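Local structure of PP1b (Porcine reproductive and respiratory syndrome virus, 6JDR) at residues L22-V26 / Y27-F31; G107-G110 / N111-D114; F189-P192 / A193-L197; R237-K241 / T242-C246. The protein probably unwinds RNA and DNA duplexes with 5' to 3' polarity at the expense of ATP hydrolysis, as the nsp10 helicase portion of the viral replicase polyprotein. The protein carries 1 engineered substitution. All coordinates share one frame; numbering follows the deposited sequence.

Interaction 1. Residues L22-V26 / Y27-F31; sequences LDVCV and YHTHF. With ZN (zinc ion), chain C.
Cys-25 and His-28 hold one zinc ion between them, SG at 2.3 Å from the metal and His-28 ND1 at 2.1 Å. On Cys-25, SG stands between the backbone N and the carbonyl carbon (chi1 64°), placed where the metal can take it and where a weak bond from His-28 N reaches it over 3.7 Å. His-28 carries CG anti to its carbonyl carbon (chi1 -76°), which swings the ring out so that SG lies at its edge, close to the plane, beside the nitrogen that binds the metal. Tyr-27 CD2 sits over the centre of one ring face, Tyr-9 also stacks with the imidazole, and Thr-61 OG1 makes a weak bond with NE2; these contacts, with the ND1-zinc bond, probably limit its rotation. With Cys-7 and Cys-10 completing the site, this is a three-cysteine, one-histidine zinc finger of the arterivirus zinc-binding domain, built on the Cys-x-x-His spacing of a strand running into a 3-10 turn. Away from the metal, Val-24 CG2 meets Thr-29 CG2 at 4.1 Å, two branched side chains packing together. Thr-29 OG1 lies near Val-26 O, at a separation too short to trust, and accepts a bond from His-30 ND1, 2.9 Å away and in the imidazole plane.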
ATOM      1  N   LEU A  22       9.535   6.427  26.252  1.00 39.64           N
ATOM      2  CA  LEU A  22       8.166   6.902  26.031  1.00 39.87           C
ATOM      3  C   LEU A  22       7.814   8.012  27.022  1.00 40.78           C
ATOM      4  O   LEU A  22       7.871   7.797  28.234  1.00 41.26           O
ATOM      5  CB  LEU A  22       7.175   5.743  26.179  1.00 38.91           C
ATOM      6  CG  LEU A  22       5.741   6.004  25.708  1.00 38.72           C
ATOM      7  CD1 LEU A  22       5.663   6.083  24.191  1.00 38.81           C
ATOM      8  CD2 LEU A  22       4.812   4.921  26.227  1.00 38.40           C
ATOM      9  N   ASP A  23       7.461   9.190  26.505  1.00 41.96           N
ATOM     10  CA  ASP A  23       6.939  10.284  27.334  1.00 43.34           C
ATOM     11  C   ASP A  23       5.561   9.921  27.866  1.00 42.78           C
ATOM     12  O   ASP A  23       4.705   9.467  27.108  1.00 42.93           O
ATOM     13  CB  ASP A  23       6.812  11.577  26.524  1.00 44.84           C
ATOM     14  CG  ASP A  23       8.150  12.173  26.155  1.00 46.99           C
ATOM     15  OD1 ASP A  23       9.066  12.165  27.006  1.00 49.40           O
ATOM     16  OD2 ASP A  23       8.282  12.663  25.015  1.00 48.19           O
ATOM     17  N   VAL A  24       5.345  10.136  29.160  1.00 43.22           N
ATOM     18  CA  VAL A  24       4.072   9.800  29.787  1.00 45.35           C
ATOM     19  C   VAL A  24       3.570  10.898  30.719  1.00 47.87           C
ATOM     20  O   VAL A  24       4.352  11.608  31.359  1.00 48.95           O
ATOM     21  CB  VAL A  24       4.142   8.464  30.566  1.00 45.18           C
ATOM     22  CG1 VAL A  24       4.244   7.290  29.601  1.00 45.40           C
ATOM     23  CG2 VAL A  24       5.307   8.452  31.548  1.00 44.91           C
ATOM     24  N   CYS A  25       2.249  11.021  30.779  1.00 50.55           N
ATOM     25  CA  CYS A  25       1.585  11.933  31.695  1.00 49.80           C
ATOM     26  C   CYS A  25       1.471  11.266  33.058  1.00 49.73           C
ATOM     27  O   CYS A  25       1.778  10.080  33.207  1.00 50.58           O
ATOM     28  CB  CYS A  25       0.194  12.283  31.164  1.00 49.52           C
ATOM     29  SG  CYS A  25      -0.931  10.875  31.083  1.00 50.38           S
ATOM     30  N   VAL A  26       1.012  12.033  34.039  1.00 49.17           N
ATOM     31  CA  VAL A  26       0.919  11.578  35.424  1.00 48.46           C
ATOM     32  C   VAL A  26       0.099  10.290  35.531  1.00 49.58           C
ATOM     33  O   VAL A  26       0.474   9.363  36.252  1.00 50.19           O
ATOM     34  CB  VAL A  26       0.312  12.688  36.323  1.00 48.32           C
ATOM     35  CG1 VAL A  26      -0.048  12.159  37.708  1.00 47.62           C
ATOM     36  CG2 VAL A  26       1.282  13.858  36.441  1.00 48.09           C
ATOM     37  N   TYR A  27      -1.016  10.235  34.812  1.00 50.62           N
ATOM     38  CA  TYR A  27      -1.881   9.062  34.836  1.00 52.66           C
ATOM     39  C   TYR A  27      -1.145   7.813  34.340  1.00 50.28           C
ATOM     40  O   TYR A  27      -1.155   6.780  35.003  1.00 50.06           O
ATOM     41  CB  TYR A  27      -3.138   9.310  33.995  1.00 55.41           C
ATOM     42  CG  TYR A  27      -4.087   8.137  33.957  1.00 59.57           C
ATOM     43  CD1 TYR A  27      -4.834   7.784  35.078  1.00 62.42           C
ATOM     44  CD2 TYR A  27      -4.239   7.375  32.801  1.00 61.53           C
ATOM     45  CE1 TYR A  27      -5.704   6.705  35.050  1.00 64.97           C
ATOM     46  CE2 TYR A  27      -5.105   6.295  32.763  1.00 63.56           C
ATOM     47  CZ  TYR A  27      -5.836   5.965  33.888  1.00 65.95           C
ATOM     48  OH  TYR A  27      -6.697   4.893  33.853  1.00 69.90           O
ATOM     49  N   HIS A  28      -0.482   7.930  33.193  1.00 47.55           N
ATOM     50  CA  HIS A  28       0.152   6.778  32.552  1.00 46.06           C
ATOM     51  C   HIS A  28       1.482   6.342  33.161  1.00 46.03           C
ATOM     52  O   HIS A  28       2.062   5.350  32.717  1.00 45.55           O
ATOM     53  CB  HIS A  28       0.324   7.034  31.056  1.00 45.13           C
ATOM     54  CG  HIS A  28      -0.946   6.901  30.283  1.00 44.08           C
ATOM     55  ND1 HIS A  28      -1.626   7.985  29.779  1.00 42.52           N
ATOM     56  CD2 HIS A  28      -1.668   5.808  29.939  1.00 43.66           C
ATOM     57  CE1 HIS A  28      -2.709   7.568  29.149  1.00 43.85           C
ATOM     58  NE2 HIS A  28      -2.758   6.250  29.231  1.00 43.51           N
ATOM     59  N   THR A  29       1.961   7.054  34.181  1.00 43.84           N
ATOM     60  CA  THR A  29       3.127   6.598  34.935  1.00 42.96           C
ATOM     61  C   THR A  29       2.891   5.245  35.614  1.00 43.85           C
ATOM     62  O   THR A  29       3.848   4.568  35.985  1.00 45.44           O
ATOM     63  CB  THR A  29       3.543   7.614  36.028  1.00 42.22           C
ATOM     64  OG1 THR A  29       2.405   7.972  36.819  1.00 40.88           O
ATOM     65  CG2 THR A  29       4.145   8.868  35.418  1.00 41.80           C
ATOM     66  N   HIS A  30       1.629   4.858  35.793  1.00 45.06           N
ATOM     67  CA  HIS A  30       1.298   3.653  36.557  1.00 47.16           C
ATOM     68  C   HIS A  30       0.675   2.523  35.716  1.00 46.74           C
ATOM     69  O   HIS A  30       0.168   1.550  36.272  1.00 46.72           O
ATOM     70  CB  HIS A  30       0.361   4.032  37.717  1.00 48.12           C
ATOM     71  CG  HIS A  30       1.058   4.682  38.876  1.00 48.59           C
ATOM     72  ND1 HIS A  30       1.780   5.851  38.756  1.00 48.93           N
ATOM     73  CD2 HIS A  30       1.130   4.328  40.181  1.00 48.82           C
ATOM     74  CE1 HIS A  30       2.271   6.186  39.936  1.00 49.15           C
ATOM     75  NE2 HIS A  30       1.891   5.278  40.818  1.00 49.33           N
ATOM     76  N   PHE A  31       0.718   2.641  34.389  1.00 46.41           N
ATOM     77  CA  PHE A  31       0.156   1.614  33.504  1.00 46.35           C
ATOM     78  C   PHE A  31       1.151   1.173  32.421  1.00 44.62           C
ATOM     79  O   PHE A  31       0.758   0.832  31.300  1.00 44.03           O
ATOM     80  CB  PHE A  31      -1.145   2.116  32.870  1.00 47.48           C
ATOM     81  CG  PHE A  31      -2.212   2.459  33.868  1.00 49.80           C
ATOM     82  CD1 PHE A  31      -3.082   1.484  34.343  1.00 50.13           C
ATOM     83  CD2 PHE A  31      -2.352   3.760  34.336  1.00 51.87           C
ATOM     84  CE1 PHE A  31      -4.071   1.797  35.263  1.00 51.33           C
ATOM     85  CE2 PHE A  31      -3.340   4.080  35.257  1.00 53.19           C
ATOM     86  CZ  PHE A  31      -4.202   3.099  35.722  1.00 52.43           C
TER
HETATM   87 ZN    ZN C 502      -1.145   9.897  29.007  1.00 45.99          ZN

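Interaction 2. Residues G107-G110 / N111-D114; sequences GIRG and NEVD
Glu-112 OE2 rests 3.6 Å from Gly-107 CA and has Arg-109 CG at 4.1 Å. Neither neighbour is a hydrogen-bond donor, so these are van der Waals contacts of a carboxylate oxygen with carbon. Glycine suits position 107 because it carries no side chain on the flank where the carboxylate lies. The glutamate reaches this spot by an extended chain: CG is anti to the carbonyl carbon and chi2 is 173°, which carries the carboxylate back over the loop. On the way CG passes 3.6 Å from Gly-110 O.

Arg-109 crosses the glutamate at about a right angle, touching with its aliphatic CG and sending the guanidinium onward. The closest charged atoms, Arg-109 NE and Glu-112 OE2, remain 5.7 Å apart, and the two flat groups are turned 54° against each other. No salt bridge forms, although the opposite charges probably attract weakly.

Gly-110 is nearly fully stretched, with phi positive near the extended limit, outside the range that other residues favour, which suits glycine. Just after it, Asn-111 folds its amide beside the chain, OD1 at 3.9 Å from Gly-110 C, while ND2 makes a weak bond to Thr-88 O. Backbone bonds of Asn-111 with Thr-88 and of Glu-112 with Arg-105 tie residues 111 and 112 to the neighbouring chain. The arrangement is a glycine-rich surface loop of a four-stranded antiparallel sheet, probably the 1B domain, linking edge strand 100-104 to strand 118-124 past the intervening strand 93-97.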
ATOM      1  N   GLY A 107      24.613  21.769  20.946  1.00118.57           N
ATOM      2  CA  GLY A 107      24.846  23.204  20.791  1.00119.84           C
ATOM      3  C   GLY A 107      26.197  23.526  20.182  1.00120.40           C
ATOM      4  O   GLY A 107      27.085  22.670  20.124  1.00118.81           O
ATOM      5  N   ILE A 108      26.345  24.768  19.727  1.00121.69           N
ATOM      6  CA  ILE A 108      27.594  25.224  19.105  1.00122.33           C
ATOM      7  C   ILE A 108      28.758  25.268  20.100  1.00121.20           C
ATOM      8  O   ILE A 108      29.900  24.988  19.731  1.00121.81           O
ATOM      9  CB  ILE A 108      27.450  26.598  18.388  1.00122.99           C
ATOM     10  CG1 ILE A 108      26.961  27.712  19.346  1.00122.05           C
ATOM     11  CG2 ILE A 108      26.575  26.447  17.147  1.00123.81           C
ATOM     12  CD1 ILE A 108      25.503  28.119  19.225  1.00121.42           C
ATOM     13  N   ARG A 109      28.465  25.607  21.355  1.00118.89           N
ATOM     14  CA  ARG A 109      29.480  25.624  22.411  1.00116.75           C
ATOM     15  C   ARG A 109      29.796  24.202  22.885  1.00115.24           C
ATOM     16  O   ARG A 109      30.954  23.870  23.142  1.00115.38           O
ATOM     17  CB  ARG A 109      29.047  26.518  23.588  1.00115.48           C
ATOM     18  CG  ARG A 109      27.829  26.043  24.374  1.00114.08           C
ATOM     19  CD  ARG A 109      27.412  27.060  25.429  1.00113.91           C
ATOM     20  NE  ARG A 109      28.363  27.142  26.538  1.00113.98           N
ATOM     21  CZ  ARG A 109      28.225  27.931  27.605  1.00112.48           C
ATOM     22  NH1 ARG A 109      27.169  28.730  27.731  1.00111.60           N
ATOM     23  NH2 ARG A 109      29.153  27.923  28.558  1.00111.09           N
ATOM     24  N   GLY A 110      28.763  23.370  22.989  1.00112.90           N
ATOM     25  CA  GLY A 110      28.923  21.978  23.407  1.00108.90           C
ATOM     26  C   GLY A 110      27.588  21.337  23.739  1.00105.06           C
ATOM     27  O   GLY A 110      26.531  21.886  23.417  1.00103.96           O
ATOM     28  N   ASN A 111      27.640  20.175  24.388  1.00100.24           N
ATOM     29  CA  ASN A 111      26.429  19.456  24.786  1.00 95.53           C
ATOM     30  C   ASN A 111      25.796  20.108  26.015  1.00 93.43           C
ATOM     31  O   ASN A 111      26.241  19.892  27.142  1.00 92.56           O
ATOM     32  CB  ASN A 111      26.745  17.983  25.062  1.00 94.21           C
ATOM     33  CG  ASN A 111      27.336  17.269  23.856  1.00 93.23           C
ATOM     34  OD1 ASN A 111      27.056  17.622  22.710  1.00 92.46           O
ATOM     35  ND2 ASN A 111      28.156  16.254  24.111  1.00 92.28           N
ATOM     36  N   GLU A 112      24.759  20.910  25.786  1.00 92.57           N
ATOM     37  CA  GLU A 112      24.160  21.731  26.838  1.00 93.10           C
ATOM     38  C   GLU A 112      23.232  20.929  27.750  1.00 90.56           C
ATOM     39  O   GLU A 112      22.447  20.106  27.276  1.00 91.06           O
ATOM     40  CB  GLU A 112      23.388  22.902  26.220  1.00 95.90           C
ATOM     41  CG  GLU A 112      24.257  23.856  25.412  1.00 98.66           C
ATOM     42  CD  GLU A 112      23.452  24.915  24.682  1.00100.97           C
ATOM     43  OE1 GLU A 112      22.425  25.377  25.229  1.00100.90           O
ATOM     44  OE2 GLU A 112      23.852  25.290  23.559  1.00102.63           O
ATOM     45  N   VAL A 113      23.327  21.181  29.056  1.00 85.74           N
ATOM     46  CA  VAL A 113      22.468  20.531  30.048  1.00 83.04           C
ATOM     47  C   VAL A 113      22.182  21.487  31.204  1.00 80.73           C
ATOM     48  O   VAL A 113      23.107  22.033  31.807  1.00 79.53           O
ATOM     49  CB  VAL A 113      23.120  19.252  30.608  1.00 82.46           C
ATOM     50  N   ASP A 114      20.901  21.683  31.510  1.00 81.04           N
ATOM     51  CA  ASP A 114      20.492  22.601  32.574  1.00 83.94           C
ATOM     52  C   ASP A 114      20.646  21.952  33.950  1.00 83.53           C
ATOM     53  O   ASP A 114      19.672  21.488  34.549  1.00 83.16           O
ATOM     54  CB  ASP A 114      19.046  23.077  32.356  1.00 85.57           C
ATOM     55  CG  ASP A 114      18.589  24.079  33.410  1.00 87.94           C
ATOM     56  OD1 ASP A 114      19.410  24.913  33.849  1.00 90.11           O
ATOM     57  OD2 ASP A 114      17.402  24.031  33.800  1.00 89.62           O
TER

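Interaction 3. Residues F189-P192 / A193-L197; sequences FNVP and AGTTL
Thr-195 sets a methyl against the carbonyl oxygen of Pro-192: CG2 approaches Pro-192 O to 3.2 Å, with CB of the same threonine 3.5 Å from that oxygen. The carbon-to-carbon contact comes from Val-191, whose CG1 touches Thr-195 CG2 at 4.0 Å, the two side chains crossing at about a right angle. Branching at CB equips both residues for this. In Val-191, CG1 is anti to the backbone N and faces the turn, while CG2 meets the edge of the Phe-189 ring in its plane. Pro-192 also lies against Phe-199 and His-174, so its ring packs back towards the body of the domain.

The backbone explains why the two ends come together. Residues 192 to 195 form a type II beta turn on the surface of the superfamily 1 helicase core, within the long connection from helix 174-184 to strand 208-211. Ala-193 takes the second position of the turn, a small residue whose methyl points away from the preceding segment. Gly-194 takes the third with phi 86° and psi -1°, where a side chain would collide with the Ala-193 carbonyl oxygen, so that glycine is required.

Polar interactions belong to the other branch of the threonine. With OG1 anti to the backbone N (chi1 -175°), CG2 takes the place between N and the carbonyl carbon, over Pro-192 O, and OG1 lies beside helix 174-184. There OG1 is hydrogen-bonded with His-174 ND1, and it also accepts a bond from Leu-197 N, 3.3 Å away, a weak ST-turn link.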
ATOM      1  N   PHE A 189      18.800   2.547  -2.488  1.00 58.09           N
ATOM      2  CA  PHE A 189      18.923   1.827  -1.225  1.00 58.49           C
ATOM      3  C   PHE A 189      20.346   1.880  -0.687  1.00 58.39           C
ATOM      4  O   PHE A 189      21.284   2.234  -1.403  1.00 60.36           O
ATOM      5  CB  PHE A 189      18.488   0.362  -1.368  1.00 59.16           C
ATOM      6  CG  PHE A 189      19.203  -0.387  -2.459  1.00 59.94           C
ATOM      7  CD1 PHE A 189      20.433  -0.988  -2.221  1.00 61.10           C
ATOM      8  CD2 PHE A 189      18.633  -0.517  -3.717  1.00 60.28           C
ATOM      9  CE1 PHE A 189      21.087  -1.689  -3.223  1.00 60.45           C
ATOM     10  CE2 PHE A 189      19.281  -1.219  -4.723  1.00 60.22           C
ATOM     11  CZ  PHE A 189      20.510  -1.804  -4.475  1.00 60.11           C
ATOM     12  N   ASN A 190      20.483   1.535   0.588  1.00 56.87           N
ATOM     13  CA  ASN A 190      21.778   1.316   1.211  1.00 55.93           C
ATOM     14  C   ASN A 190      21.851  -0.148   1.607  1.00 54.95           C
ATOM     15  O   ASN A 190      21.005  -0.626   2.363  1.00 55.75           O
ATOM     16  CB  ASN A 190      21.935   2.195   2.450  1.00 57.34           C
ATOM     17  CG  ASN A 190      21.914   3.678   2.126  1.00 58.30           C
ATOM     18  OD1 ASN A 190      22.612   4.140   1.222  1.00 60.11           O
ATOM     19  ND2 ASN A 190      21.119   4.435   2.871  1.00 58.73           N
ATOM     20  N   VAL A 191      22.846  -0.862   1.090  1.00 52.82           N
ATOM     21  CA  VAL A 191      23.036  -2.267   1.436  1.00 50.87           C
ATOM     22  C   VAL A 191      23.329  -2.361   2.933  1.00 48.86           C
ATOM     23  O   VAL A 191      24.220  -1.677   3.430  1.00 48.63           O
ATOM     24  CB  VAL A 191      24.183  -2.909   0.621  1.00 51.16           C
ATOM     25  CG1 VAL A 191      24.517  -4.297   1.146  1.00 51.16           C
ATOM     26  CG2 VAL A 191      23.806  -2.987  -0.853  1.00 51.60           C
ATOM     27  N   PRO A 192      22.561  -3.189   3.662  1.00 46.92           N
ATOM     28  CA  PRO A 192      22.781  -3.295   5.106  1.00 47.31           C
ATOM     29  C   PRO A 192      24.043  -4.086   5.456  1.00 46.82           C
ATOM     30  O   PRO A 192      24.342  -5.098   4.818  1.00 47.37           O
ATOM     31  CB  PRO A 192      21.524  -4.019   5.606  1.00 47.50           C
ATOM     32  CG  PRO A 192      21.032  -4.789   4.429  1.00 47.80           C
ATOM     33  CD  PRO A 192      21.414  -3.999   3.210  1.00 46.73           C
ATOM     34  N   ALA A 193      24.765  -3.611   6.469  1.00 45.44           N
ATOM     35  CA  ALA A 193      25.999  -4.243   6.922  1.00 44.51           C
ATOM     36  C   ALA A 193      25.711  -5.598   7.542  1.00 45.39           C
ATOM     37  O   ALA A 193      24.696  -5.775   8.215  1.00 47.01           O
ATOM     38  CB  ALA A 193      26.701  -3.354   7.936  1.00 44.32           C
ATOM     39  N   GLY A 194      26.609  -6.553   7.311  1.00 45.03           N
ATOM     40  CA  GLY A 194      26.480  -7.890   7.884  1.00 44.33           C
ATOM     41  C   GLY A 194      25.625  -8.846   7.076  1.00 44.51           C
ATOM     42  O   GLY A 194      25.465 -10.008   7.457  1.00 44.78           O
ATOM     43  N   THR A 195      25.072  -8.377   5.961  1.00 44.18           N
ATOM     44  CA  THR A 195      24.197  -9.221   5.151  1.00 45.50           C
ATOM     45  C   THR A 195      24.974 -10.342   4.471  1.00 46.29           C
ATOM     46  O   THR A 195      26.161 -10.203   4.181  1.00 48.62           O
ATOM     47  CB  THR A 195      23.424  -8.419   4.088  1.00 45.55           C
ATOM     48  OG1 THR A 195      22.513  -9.293   3.412  1.00 44.35           O
ATOM     49  CG2 THR A 195      24.367  -7.780   3.059  1.00 46.34           C
ATOM     50  N   THR A 196      24.283 -11.445   4.210  1.00 46.36           N
ATOM     51  CA  THR A 196      24.875 -12.612   3.580  1.00 47.55           C
ATOM     52  C   THR A 196      24.282 -12.843   2.182  1.00 48.89           C
ATOM     53  O   THR A 196      24.319 -13.954   1.657  1.00 49.20           O
ATOM     54  CB  THR A 196      24.654 -13.853   4.463  1.00 48.94           C
ATOM     55  OG1 THR A 196      23.252 -14.062   4.660  1.00 49.07           O
ATOM     56  CG2 THR A 196      25.311 -13.660   5.816  1.00 48.93           C
ATOM     57  N   LEU A 197      23.739 -11.783   1.588  1.00 51.08           N
ATOM     58  CA  LEU A 197      23.150 -11.842   0.253  1.00 51.55           C
ATOM     59  C   LEU A 197      24.010 -11.054  -0.724  1.00 54.03           C
ATOM     60  O   LEU A 197      24.833 -10.239  -0.314  1.00 54.12           O
ATOM     61  CB  LEU A 197      21.738 -11.255   0.266  1.00 50.70           C
ATOM     62  CG  LEU A 197      20.787 -11.725   1.367  1.00 50.43           C
ATOM     63  CD1 LEU A 197      19.428 -11.074   1.181  1.00 50.37           C
ATOM     64  CD2 LEU A 197      20.656 -13.240   1.376  1.00 50.19           C
TER

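Interaction 4. Residues R237-K241 / T242-C246; sequences RLLSK and TTLTC
Leu-244 pushes its CD1 methyl into the angle between Leu-238 and Leu-239, and this buried wedge is the tight side of the contact. CD1 lies 3.9 Å from Leu-239 CD2 and 4.0 Å from Leu-238 CB. The Leu-239 side chain is met obliquely, that of Leu-238 at about a right angle. All three leucines have CG anti to the carbonyl carbon; for Leu-239 (chi1 -73°) this brings the branch back to residues 242-246, although its CB starts off away from them. Val-137 and Val-141 of helix 134-142 extend the apolar packing around Leu-239.

Here helix 232-239 gives way to strand 245-248, in the beta-alpha-beta crossover that begins with strand 222-224 in the parallel sheet of the P-loop NTPase core. Leu-238 O, at the close of the helix, is gripped twice: by Lys-241 N at 2.8 Å and by Thr-242 N at 2.9 Å. Thr-242 belongs to the tight part too: its CG2 lies 3.6 Å from Leu-238 O, and its own carbonyl oxygen receives a CA-H contact from Leu-239. Its OG1 turns forward to donate to Thr-243 O over 3.0 Å, in the carbonyl plane and on a lone pair.

The outer side is looser. Lys-241 touches its neighbours with CB, then bends at chi2 (-73°) and carries its charged end away towards solvent, as suits a lysine on the exposed surface.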
ATOM      1  N   ARG A 237       6.183   2.536  14.846  1.00 43.85           N
ATOM      2  CA  ARG A 237       7.134   3.632  14.631  1.00 44.16           C
ATOM      3  C   ARG A 237       6.815   4.395  13.348  1.00 43.68           C
ATOM      4  O   ARG A 237       6.773   5.624  13.355  1.00 45.54           O
ATOM      5  CB  ARG A 237       8.576   3.122  14.577  1.00 44.95           C
ATOM      6  CG  ARG A 237       9.167   2.745  15.924  1.00 47.00           C
ATOM      7  CD  ARG A 237      10.598   2.239  15.768  1.00 48.44           C
ATOM      8  NE  ARG A 237      11.218   1.926  17.058  1.00 50.41           N
ATOM      9  CZ  ARG A 237      11.645   0.722  17.454  1.00 53.06           C
ATOM     10  NH1 ARG A 237      11.547  -0.356  16.672  1.00 53.15           N
ATOM     11  NH2 ARG A 237      12.193   0.596  18.658  1.00 51.77           N
ATOM     12  N   LEU A 238       6.590   3.664  12.257  1.00 43.29           N
ATOM     13  CA  LEU A 238       6.226   4.274  10.976  1.00 43.32           C
ATOM     14  C   LEU A 238       4.892   5.010  11.063  1.00 42.77           C
ATOM     15  O   LEU A 238       4.792   6.176  10.689  1.00 42.88           O
ATOM     16  CB  LEU A 238       6.140   3.220   9.871  1.00 43.55           C
ATOM     17  CG  LEU A 238       7.430   2.504   9.457  1.00 44.33           C
ATOM     18  CD1 LEU A 238       7.149   1.576   8.284  1.00 43.91           C
ATOM     19  CD2 LEU A 238       8.536   3.493   9.110  1.00 44.76           C
ATOM     20  N   LEU A 239       3.874   4.324  11.570  1.00 42.28           N
ATOM     21  CA  LEU A 239       2.547   4.910  11.695  1.00 42.42           C
ATOM     22  C   LEU A 239       2.490   6.130  12.615  1.00 44.40           C
ATOM     23  O   LEU A 239       1.541   6.908  12.547  1.00 45.96           O
ATOM     24  CB  LEU A 239       1.540   3.856  12.145  1.00 41.43           C
ATOM     25  CG  LEU A 239       1.193   2.859  11.042  1.00 41.16           C
ATOM     26  CD1 LEU A 239       0.392   1.690  11.598  1.00 41.25           C
ATOM     27  CD2 LEU A 239       0.432   3.549   9.922  1.00 41.63           C
ATOM     28  N   SER A 240       3.493   6.297  13.472  1.00 45.18           N
ATOM     29  CA  SER A 240       3.624   7.523  14.255  1.00 46.40           C
ATOM     30  C   SER A 240       4.022   8.732  13.397  1.00 47.14           C
ATOM     31  O   SER A 240       3.757   9.869  13.781  1.00 46.85           O
ATOM     32  CB  SER A 240       4.653   7.333  15.374  1.00 45.96           C
ATOM     33  OG  SER A 240       4.240   6.324  16.274  1.00 46.89           O
ATOM     34  N   LYS A 241       4.665   8.481  12.254  1.00 48.88           N
ATOM     35  CA  LYS A 241       5.190   9.539  11.382  1.00 50.93           C
ATOM     36  C   LYS A 241       4.453   9.701  10.044  1.00 50.84           C
ATOM     37  O   LYS A 241       4.410  10.801   9.496  1.00 51.67           O
ATOM     38  CB  LYS A 241       6.676   9.291  11.105  1.00 53.62           C
ATOM     39  CG  LYS A 241       7.585   9.471  12.314  1.00 56.28           C
ATOM     40  CD  LYS A 241       7.757  10.940  12.675  1.00 59.20           C
ATOM     41  CE  LYS A 241       8.740  11.122  13.821  1.00 62.52           C
ATOM     42  NZ  LYS A 241       8.903  12.552  14.202  1.00 63.03           N
ATOM     43  N   THR A 242       3.882   8.624   9.513  1.00 50.68           N
ATOM     44  CA  THR A 242       3.250   8.676   8.194  1.00 50.03           C
ATOM     45  C   THR A 242       2.121   7.662   8.069  1.00 49.38           C
ATOM     46  O   THR A 242       1.949   6.808   8.938  1.00 49.11           O
ATOM     47  CB  THR A 242       4.288   8.421   7.077  1.00 50.65           C
ATOM     48  OG1 THR A 242       3.663   8.514   5.790  1.00 53.55           O
ATOM     49  CG2 THR A 242       4.925   7.046   7.219  1.00 51.29           C
ATOM     50  N   THR A 243       1.349   7.776   6.990  1.00 47.98           N
ATOM     51  CA  THR A 243       0.372   6.754   6.623  1.00 46.60           C
ATOM     52  C   THR A 243       1.067   5.750   5.722  1.00 44.88           C
ATOM     53  O   THR A 243       2.128   6.038   5.165  1.00 44.50           O
ATOM     54  CB  THR A 243      -0.856   7.339   5.891  1.00 47.16           C
ATOM     55  OG1 THR A 243      -0.467   7.875   4.621  1.00 47.34           O
ATOM     56  CG2 THR A 243      -1.505   8.434   6.719  1.00 48.09           C
ATOM     57  N   LEU A 244       0.465   4.575   5.579  1.00 44.99           N
ATOM     58  CA  LEU A 244       1.075   3.486   4.829  1.00 46.02           C
ATOM     59  C   LEU A 244       0.077   2.813   3.903  1.00 45.74           C
ATOM     60  O   LEU A 244      -1.104   2.716   4.221  1.00 46.45           O
ATOM     61  CB  LEU A 244       1.627   2.430   5.789  1.00 46.22           C
ATOM     62  CG  LEU A 244       2.781   2.847   6.699  1.00 47.07           C
ATOM     63  CD1 LEU A 244       3.063   1.754   7.719  1.00 46.91           C
ATOM     64  CD2 LEU A 244       4.021   3.155   5.872  1.00 47.96           C
ATOM     65  N   THR A 245       0.563   2.356   2.755  1.00 44.90           N
ATOM     66  CA  THR A 245      -0.151   1.369   1.969  1.00 45.68           C
ATOM     67  C   THR A 245       0.509   0.043   2.314  1.00 44.92           C
ATOM     68  O   THR A 245       1.681  -0.172   2.015  1.00 44.74           O
ATOM     69  CB  THR A 245      -0.062   1.645   0.457  1.00 45.82           C
ATOM     70  OG1 THR A 245      -0.456   2.997   0.194  1.00 46.77           O
ATOM     71  CG2 THR A 245      -0.973   0.711  -0.308  1.00 45.27           C
ATOM     72  N   CYS A 246      -0.247  -0.831   2.966  1.00 45.25           N
ATOM     73  CA  CYS A 246       0.284  -2.071   3.504  1.00 46.23           C
ATOM     74  C   CYS A 246      -0.150  -3.244   2.632  1.00 46.68           C
ATOM     75  O   CYS A 246      -1.341  -3.493   2.468  1.00 46.53           O
ATOM     76  CB  CYS A 246      -0.207  -2.249   4.943  1.00 46.67           C
ATOM     77  SG  CYS A 246       0.296  -0.906   6.048  1.00 46.56           S
TER

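Overall arrangement
The four contacts follow one another along the chain without touching. Among them interaction 1, at a zinc site of the zinc-binding domain, lies closest to interaction 4 in the helicase core: about 8 Å between nearest atoms, about 24 Å between centres. Interaction 2 lies on the same side of the chain's centre as interaction 1, their centres about 28 Å apart. Interactions 3 and 4 share the helicase core, their centres about 24 Å apart. Interaction 4 borders strand 222-224, which leads into Asp-225 and Glu-226, probably the Walker B pair; both bind zinc in another structure of this protein but not in this model. The Leu-238 side chain is about 10 Å from that of Asp-225.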